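Side-chain contacts in Ent-copalyl diphosphate synthase (PDB 5BP8), which belongs to the terpene cyclases, largely helical proteins, and carries a region probably related to the C-terminal domain of squalene-hopene cyclase: residues T257-V260 / Y261-Q264; A171-A174 / G175-M179; D45-R48 / E49-Y53; S420-A423 / A424-R427. All coordinates share one frame; numbering follows the deposited sequence. Where two conformers were deposited one is given.

From the N terminus the order is contact 3, contact 2, contact 1, contact 4. All four are local, each joining neighbouring turns of one continuous segment, so they run in series and none nests in or crosses another. Contact 3 (45-53) starts helix 47-57 beside helices 31-40 and 237-249. Contact 2 (171-179) spans a short helix lying on helix 127-144. Contact 1 (257-264) turns a loop into helix 260-274, beside helix 282-291. Contact 4 (420-427) opens helix 422-435 against helices 370-386 and 402-416. Contacts 3 and 4 lie on opposite sides of the chain's centre, with their own centres 50 Å apart.

Contact 1 (T257-V260 / Y261-Q264); sequences TPIV and YFEQ
Ile259 and Phe262 lie side by side where a loop turns into helix 260-274. Followed outward, Ile259 CB already lies 4.0 Å from Phe262 CD2. CG1 is held between the backbone N and the carbonyl carbon (chi1 58°), and the chain then extends to CD1, which comes to 3.8 Å from Phe262 CD2. The methyl meets this side of the ring obliquely, and it also passes 4.1 Å from Glu263 OE2, an oxygen hydrogen-bonded to Leu26 N.

Ile259 is the N-cap residue, and its carbonyl O takes the amide of Glu263 (N to O 2.9 Å). One residue on, Val260 O receives Gln264 N. The Val260 methyls part: CG1 sits over one face of the Tyr261 ring, toward its rim, while CG2 lies 3.5 Å from Gln264 NE2. The other end of that amide, OE1, is hydrogen-bonded to Ser287 OG of helix 282-291.

The chemistry is thus divided: backbone bonds start the helix, methyl groups pack against the Phe262 and Tyr261 rings, and the buried polar ends of Glu263 and Gln264 find partners outside this turn, joining it to its surroundings.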
# COMPACT_ATOMS: atom_id res chain seq x y z
N THR A 257 6.18 3.04 -6.44
CA THR A 257 7.36 2.29 -6.88
C THR A 257 8.54 3.24 -6.95
O THR A 257 8.39 4.36 -7.41
CB THR A 257 7.14 1.56 -8.21
OG1 THR A 257 8.27 0.71 -8.49
CG2 THR A 257 6.89 2.54 -9.36
N PRO A 258 9.70 2.83 -6.42
CA PRO A 258 10.02 1.61 -5.71
C PRO A 258 9.44 1.57 -4.29
O PRO A 258 8.98 2.60 -3.76
CB PRO A 258 11.57 1.62 -5.60
CG PRO A 258 12.02 2.92 -6.12
CD PRO A 258 10.85 3.76 -6.52
N ILE A 259 9.50 0.38 -3.71
CA ILE A 259 9.20 0.14 -2.30
C ILE A 259 10.34 -0.65 -1.62
O ILE A 259 10.13 -1.41 -0.67
CB ILE A 259 7.88 -0.64 -2.13
CG1 ILE A 259 7.90 -1.99 -2.86
CG2 ILE A 259 6.70 0.20 -2.55
CD1 ILE A 259 6.88 -2.95 -2.31
N VAL A 260 11.55 -0.49 -2.15
CA VAL A 260 12.69 -1.36 -1.81
C VAL A 260 12.91 -1.61 -0.30
O VAL A 260 13.04 -2.76 0.12
CB VAL A 260 13.97 -0.87 -2.53
CG1 VAL A 260 14.35 0.55 -2.15
CG2 VAL A 260 15.13 -1.82 -2.30
N TYR A 261 12.95 -0.58 0.51
CA TYR A 261 13.22 -0.80 1.95
C TYR A 261 12.08 -1.49 2.69
O TYR A 261 12.31 -2.41 3.50
CB TYR A 261 13.53 0.52 2.63
CG TYR A 261 14.73 1.29 2.07
CD1 TYR A 261 15.89 0.62 1.64
CD2 TYR A 261 14.75 2.68 2.04
CE1 TYR A 261 16.99 1.31 1.18
CE2 TYR A 261 15.85 3.37 1.58
CZ TYR A 261 16.98 2.69 1.18
OH TYR A 261 18.08 3.39 0.72
N PHE A 262 10.84 -1.08 2.42
CA PHE A 262 9.66 -1.80 2.89
C PHE A 262 9.75 -3.29 2.52
O PHE A 262 9.62 -4.18 3.37
CB PHE A 262 8.41 -1.09 2.32
CG PHE A 262 7.14 -1.90 2.36
CD1 PHE A 262 6.71 -2.57 3.50
CD2 PHE A 262 6.32 -1.93 1.28
CE1 PHE A 262 5.51 -3.28 3.52
CE2 PHE A 262 5.11 -2.64 1.29
CZ PHE A 262 4.71 -3.32 2.42
N GLU A 263 10.00 -3.58 1.24
CA GLU A 263 10.03 -4.98 0.82
C GLU A 263 11.18 -5.75 1.49
O GLU A 263 10.97 -6.88 2.00
CB GLU A 263 10.15 -5.07 -0.70
CG GLU A 263 10.35 -6.50 -1.19
CD GLU A 263 10.21 -6.60 -2.68
OE1 GLU A 263 11.21 -6.99 -3.31
OE2 GLU A 263 9.10 -6.33 -3.20
N GLN A 264 12.37 -5.15 1.51
CA GLN A 264 13.54 -5.83 2.10
C GLN A 264 13.28 -6.18 3.57
O GLN A 264 13.50 -7.33 3.97
CB GLN A 264 14.80 -4.99 1.97
CG GLN A 264 15.30 -4.92 0.55
CD GLN A 264 16.50 -4.01 0.34
OE1 GLN A 264 16.76 -3.07 1.09
NE2 GLN A 264 17.20 -4.25 -0.76

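Contact 2 (A171-A174 / G175-M179); sequences ALLA and GVREM
Leu173 and Arg177, one helical turn apart, run obliquely to each other, with the leucine spread beneath the flat end of the arginine. Leu173 CD2 stands over the centre of one guanidinium face, 3.7 Å from Arg177 CZ, and Leu173 CD1 lies the same 3.7 Å from Arg177 NE. With both methyls and CG within van der Waals distance, the branched end of the leucine lies against that face, CD2 at its centre and CD1 toward NE. Arg177 reaches this place by an extended chain from CG to NE, after CG has set out opposite its carbonyl carbon (chi1 -75°), which brings CG to 3.3 Å from Leu173 O.

The guanidinium is turned so that its face serves the leucine and its N-H groups serve carbonyls: NE donates to Val196 O, and NH2 makes a weak bond to Ala195 O. This is an i to i+4 pairing on an alpha-helix, 171-179, whose main chain shows the matching repeat; Arg177 N, for example, donates to Leu173 O over 2.8 Å.

Leu172 and Val176 form a looser pair of the same spacing. Leu172 CD1 and Val176 CG2 are 4.2 Å apart, and Val176 CG2 lies closer to the main chain, 3.4 Å from Leu172 O. Both residues rest on Phe129 of helix 127-144, while Leu173 and Arg177 touch Ser133 on that helix.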
# COMPACT_ATOMS: atom_id res chain seq x y z
N ALA A 171 -12.26 22.20 -0.01
CA ALA A 171 -11.73 23.37 0.69
C ALA A 171 -10.25 23.20 1.05
O ALA A 171 -9.45 24.11 0.83
CB ALA A 171 -12.56 23.67 1.93
N LEU A 172 -9.89 22.03 1.60
CA LEU A 172 -8.49 21.78 1.94
C LEU A 172 -7.59 21.77 0.69
O LEU A 172 -6.49 22.32 0.70
CB LEU A 172 -8.34 20.50 2.73
CG LEU A 172 -6.93 20.10 3.15
CD1 LEU A 172 -6.28 21.18 3.99
CD2 LEU A 172 -6.99 18.80 3.93
N LEU A 173 -8.05 21.15 -0.38
CA LEU A 173 -7.31 21.16 -1.64
C LEU A 173 -7.06 22.59 -2.12
O LEU A 173 -5.95 22.94 -2.53
CB LEU A 173 -8.06 20.33 -2.71
CG LEU A 173 -7.50 20.35 -4.14
CD1 LEU A 173 -6.08 19.83 -4.16
CD2 LEU A 173 -8.41 19.52 -5.06
N ALA A 174 -8.09 23.43 -2.05
CA ALA A 174 -7.98 24.81 -2.48
C ALA A 174 -6.92 25.55 -1.64
O ALA A 174 -6.12 26.32 -2.16
CB ALA A 174 -9.33 25.51 -2.38
N GLY A 175 -6.91 25.27 -0.34
CA GLY A 175 -5.96 25.88 0.57
C GLY A 175 -4.54 25.47 0.27
O GLY A 175 -3.64 26.30 0.27
N VAL A 176 -4.33 24.18 -0.01
CA VAL A 176 -3.01 23.68 -0.29
C VAL A 176 -2.54 24.19 -1.63
O VAL A 176 -1.37 24.54 -1.77
CB VAL A 176 -2.93 22.16 -0.18
CG1 VAL A 176 -1.60 21.65 -0.69
CG2 VAL A 176 -3.17 21.75 1.26
N ARG A 177 -3.45 24.29 -2.60
CA ARG A 177 -3.09 24.92 -3.87
C ARG A 177 -2.65 26.38 -3.68
O ARG A 177 -1.64 26.80 -4.24
CB ARG A 177 -4.25 24.83 -4.86
CG ARG A 177 -4.41 23.44 -5.42
CD ARG A 177 -5.67 23.33 -6.25
NE ARG A 177 -5.69 22.09 -7.03
CZ ARG A 177 -6.76 21.61 -7.66
NH1 ARG A 177 -7.93 22.24 -7.58
NH2 ARG A 177 -6.66 20.48 -8.37
N GLU A 178 -3.37 27.15 -2.89
CA GLU A 178 -2.97 28.52 -2.68
C GLU A 178 -1.65 28.57 -1.90
O GLU A 178 -0.75 29.33 -2.27
CB GLU A 178 -4.06 29.33 -1.97
CG GLU A 178 -3.63 30.79 -1.86
CD GLU A 178 -4.67 31.70 -1.25
OE1 GLU A 178 -5.76 31.22 -0.85
OE2 GLU A 178 -4.36 32.92 -1.17
N MSE A 179 -1.52 27.76 -0.86
CA MSE A 179 -0.28 27.76 -0.07
C MSE A 179 0.92 27.47 -0.93
O MSE A 179 1.96 28.09 -0.76
CB MSE A 179 -0.33 26.81 1.13
CG MSE A 179 0.89 26.99 2.05
SE MSE A 179 1.16 25.45 3.25
CE MSE A 179 1.93 24.18 1.94

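Contact 3 (D45-R48 / E49-Y53); sequences DGHR and ERLGY. With SO4 (sulfate ion), chain E.
Arg50 turns back toward the start of its helix and grips the carbonyl O of Asp45 end-on, with NH1 and NH2 both 3.0 Å from that one oxygen. The two bonds differ: NH2 comes in 16° from the carbonyl plane, whereas NH1 stands well above it, 61° out. A bend at chi3 (-80°) folds the chain back, and the turn about CD-NE lays one guanidinium face on Gly46 O. NH1 also donates to water 1 (2.8 Å), which in turn bonds His47 ND1, and NH2 donates to Gly251 O. The guanidinium is therefore held along its edge by several acceptors and its rotation should be well fixed. The other ring nitrogen, His47 NE2, is hydrogen-bonded to Glu85 OE1, while Leu51 CD1 meets the ring obliquely.

At the helix N terminus, where Gly46 is the N-cap residue, a sulfate takes up three backbone amides: Gly46 N to O1 (2.8 Å), His47 N to O2 (3.2 Å) and Arg48 N to O4 (2.8 Å). Arg48 adds NE to O4 and NH1 to O3, while its NH2 is bonded to Ala93 O. Glu49 has two deposited conformers; in one, its OE1 comes 3.2 Å from sulfate O1, a doubtful approach of two acceptors. The ion probably came from the crystallisation liquor; its position suggests that this helix end can hold an anion, as the helix dipole and arginine charge would favour.

Helix 47-57 thus begins against two others: Arg50 and Leu51 touch Val38 of helix 31-40, and Asp45 and Arg50 meet Gln246 of helix 237-249.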
# COMPACT_ATOMS: atom_id res chain seq x y z
N ASP A 45 5.09 5.73 -23.77
CA ASP A 45 4.94 4.39 -24.35
C ASP A 45 3.94 3.57 -23.51
O ASP A 45 3.90 3.70 -22.28
CB ASP A 45 6.29 3.67 -24.38
CG ASP A 45 7.20 4.11 -25.55
OD1 ASP A 45 6.73 4.80 -26.47
OD2 ASP A 45 8.40 3.74 -25.53
N GLY A 46 3.15 2.74 -24.18
CA GLY A 46 2.20 1.85 -23.49
C GLY A 46 0.85 2.51 -23.24
O GLY A 46 0.02 1.97 -22.51
N HIS A 47 0.58 3.63 -23.92
CA HIS A 47 -0.66 4.39 -23.71
C HIS A 47 -1.88 3.56 -24.11
O HIS A 47 -2.84 3.44 -23.35
CB HIS A 47 -0.59 5.72 -24.47
CG HIS A 47 -1.82 6.56 -24.36
ND1 HIS A 47 -2.14 7.29 -23.24
CD2 HIS A 47 -2.79 6.83 -25.27
CE1 HIS A 47 -3.27 7.95 -23.44
NE2 HIS A 47 -3.67 7.70 -24.67
N ARG A 48 -1.83 2.94 -25.28
CA ARG A 48 -2.94 2.08 -25.71
C ARG A 48 -3.12 0.88 -24.79
O ARG A 48 -4.25 0.50 -24.49
CB ARG A 48 -2.76 1.64 -27.17
CG ARG A 48 -3.02 2.81 -28.11
CD ARG A 48 -2.58 2.54 -29.53
NE ARG A 48 -1.13 2.37 -29.63
CZ ARG A 48 -0.50 1.95 -30.72
NH1 ARG A 48 0.83 1.82 -30.70
NH2 ARG A 48 -1.18 1.65 -31.82
N GLU A 49 -2.03 0.32 -24.31
CA GLU A 49 -2.12 -0.78 -23.37
C GLU A 49 -2.82 -0.37 -22.08
O GLU A 49 -3.54 -1.18 -21.46
CB GLU A 49 -0.72 -1.31 -23.08
CG GLU A 49 -0.15 -2.15 -24.21
CD GLU A 49 0.47 -1.34 -25.37
OE1 GLU A 49 0.49 -0.06 -25.41
OE2 GLU A 49 0.94 -2.04 -26.28
N ARG A 50 -2.58 0.87 -21.65
CA ARG A 50 -3.20 1.39 -20.42
C ARG A 50 -4.69 1.61 -20.63
O ARG A 50 -5.49 1.29 -19.76
CB ARG A 50 -2.51 2.67 -19.94
CG ARG A 50 -1.12 2.40 -19.37
CD ARG A 50 -0.51 3.62 -18.67
NE ARG A 50 0.04 4.55 -19.65
CZ ARG A 50 1.21 4.39 -20.29
NH1 ARG A 50 1.58 5.30 -21.22
NH2 ARG A 50 2.01 3.36 -20.04
N LEU A 51 -5.08 2.11 -21.79
CA LEU A 51 -6.50 2.21 -22.12
C LEU A 51 -7.15 0.84 -22.12
O LEU A 51 -8.25 0.67 -21.57
CB LEU A 51 -6.69 2.91 -23.48
CG LEU A 51 -6.41 4.41 -23.48
CD1 LEU A 51 -6.25 4.96 -24.90
CD2 LEU A 51 -7.53 5.14 -22.75
N GLY A 52 -6.45 -0.15 -22.68
CA GLY A 52 -6.92 -1.52 -22.69
C GLY A 52 -7.13 -2.06 -21.29
O GLY A 52 -8.14 -2.71 -21.01
N TYR A 53 -6.19 -1.76 -20.41
CA TYR A 53 -6.27 -2.20 -19.02
C TYR A 53 -7.48 -1.63 -18.34
O TYR A 53 -8.17 -2.34 -17.56
CB TYR A 53 -4.97 -1.83 -18.32
CG TYR A 53 -4.90 -2.14 -16.85
CD1 TYR A 53 -4.41 -3.37 -16.40
CD2 TYR A 53 -5.27 -1.20 -15.93
CE1 TYR A 53 -4.32 -3.65 -15.03
CE2 TYR A 53 -5.14 -1.48 -14.56
CZ TYR A 53 -4.68 -2.71 -14.13
OH TYR A 53 -4.59 -2.99 -12.78
S SO4 E . 1.57 3.56 -27.33
O1 SO4 E . 2.22 2.30 -26.81
O2 SO4 E . 2.04 4.70 -26.50
O3 SO4 E . 2.00 3.74 -28.73
O4 SO4 E . 0.11 3.35 -27.29
O HOH W 1 -0.65 7.04 -20.93

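Contact 4 (S420-A423 / A424-R427); sequences SARA and AVDR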
# COMPACT_ATOMS: atom_id res chain seq x y z
N SER A 420 0.84 -9.95 31.01
CA SER A 420 -0.38 -9.14 31.10
C SER A 420 -1.12 -9.09 29.77
O SER A 420 -2.34 -8.84 29.75
CB SER A 420 -0.05 -7.71 31.58
OG SER A 420 0.62 -6.95 30.56
N ALA A 421 -0.39 -9.32 28.67
CA ALA A 421 -0.94 -9.21 27.31
C ALA A 421 -1.44 -10.52 26.72
O ALA A 421 -2.00 -10.52 25.60
CB ALA A 421 0.11 -8.58 26.39
N ARG A 422 -1.30 -11.62 27.46
CA ARG A 422 -1.64 -12.95 26.93
C ARG A 422 -3.16 -13.17 26.70
O ARG A 422 -3.55 -13.93 25.81
CB ARG A 422 -1.09 -14.06 27.84
CG ARG A 422 -1.27 -15.49 27.31
CD ARG A 422 -0.48 -15.73 26.02
NE ARG A 422 -1.20 -16.61 25.09
CZ ARG A 422 -0.68 -17.11 23.96
NH1 ARG A 422 0.58 -16.83 23.57
NH2 ARG A 422 -1.44 -17.91 23.20
N ALA A 423 -3.99 -12.52 27.51
CA ALA A 423 -5.45 -12.60 27.33
C ALA A 423 -5.85 -12.07 25.95
O ALA A 423 -6.68 -12.66 25.25
CB ALA A 423 -6.17 -11.81 28.41
N ALA A 424 -5.27 -10.94 25.59
CA ALA A 424 -5.54 -10.30 24.31
C ALA A 424 -5.11 -11.17 23.12
O ALA A 424 -5.80 -11.26 22.10
CB ALA A 424 -4.85 -8.96 24.25
N VAL A 425 -3.94 -11.78 23.25
CA VAL A 425 -3.46 -12.69 22.23
C VAL A 425 -4.42 -13.85 22.04
O VAL A 425 -4.73 -14.23 20.90
CB VAL A 425 -2.05 -13.22 22.55
CG1 VAL A 425 -1.71 -14.36 21.60
CG2 VAL A 425 -1.02 -12.10 22.49
N ASP A 426 -4.92 -14.44 23.14
CA ASP A 426 -5.86 -15.54 23.02
C ASP A 426 -7.17 -15.09 22.37
O ASP A 426 -7.77 -15.85 21.63
CB ASP A 426 -6.19 -16.16 24.39
CG ASP A 426 -5.00 -16.82 25.05
OD1 ASP A 426 -4.05 -17.20 24.34
OD2 ASP A 426 -5.02 -16.97 26.29
N ARG A 427 -7.62 -13.87 22.67
CA ARG A 427 -8.85 -13.33 22.08
C ARG A 427 -8.67 -13.13 20.56
O ARG A 427 -9.61 -13.32 19.80
CB ARG A 427 -9.22 -11.98 22.68
CG ARG A 427 -9.76 -12.02 24.11
CD ARG A 427 -10.64 -10.79 24.30
NE ARG A 427 -9.93 -9.64 24.85
CZ ARG A 427 -10.12 -8.37 24.49
NH1 ARG A 427 -10.94 -8.03 23.48
NH2 ARG A 427 -9.42 -7.42 25.10
O HOH W 2 -4.48 -8.89 27.91
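Arg422 and Asp426, a turn apart at the start of helix 422-435, form a salt bridge in which the arginine offers its side: NE (3.0 Å) and NH2 (2.9 Å) both donate to Asp426 OD1. It is an i to i+4 Arg-Asp bridge along an alpha-helix, in the region probably related to the squalene-hopene cyclase C-terminal domain. The bonds are rather bent, each 140° at the hydrogen. NH2 approaches nearly in line with the C-O bond of OD1, whereas NE comes from above the carboxylate plane, and the two flat groups are inclined by 59°.

The conformations explain this grip. Arg422 CG leaves opposite the backbone N (chi1 -174°), a bend at chi2 lifts the chain, and an unusual chi3, intermediate between staggered values, carries the guanidinium across toward Asp426. Asp426 CG, opposite its own carbonyl carbon, lies 3.3 Å from Arg422 O, which brings OD1 to the arginine's NE and NH2. Val425 supplies the floor: CG1 sits over the centre of one guanidinium face, 3.8 Å from Arg422 CZ. NH2 has a second acceptor in Thr462 O, which leaves this nitrogen shared between a charge and a neutral carbonyl.

In the main chain, Val425 N makes a long bond to Ala421 O (3.3 Å), while water 2 links Ser420 O to Ala424 N.

Residues 421-425 rest on two helices: Ala421 and Ala424 touch Leu385 of helix 370-386, and Val425, with Ala421, packs on Leu413 of helix 402-416.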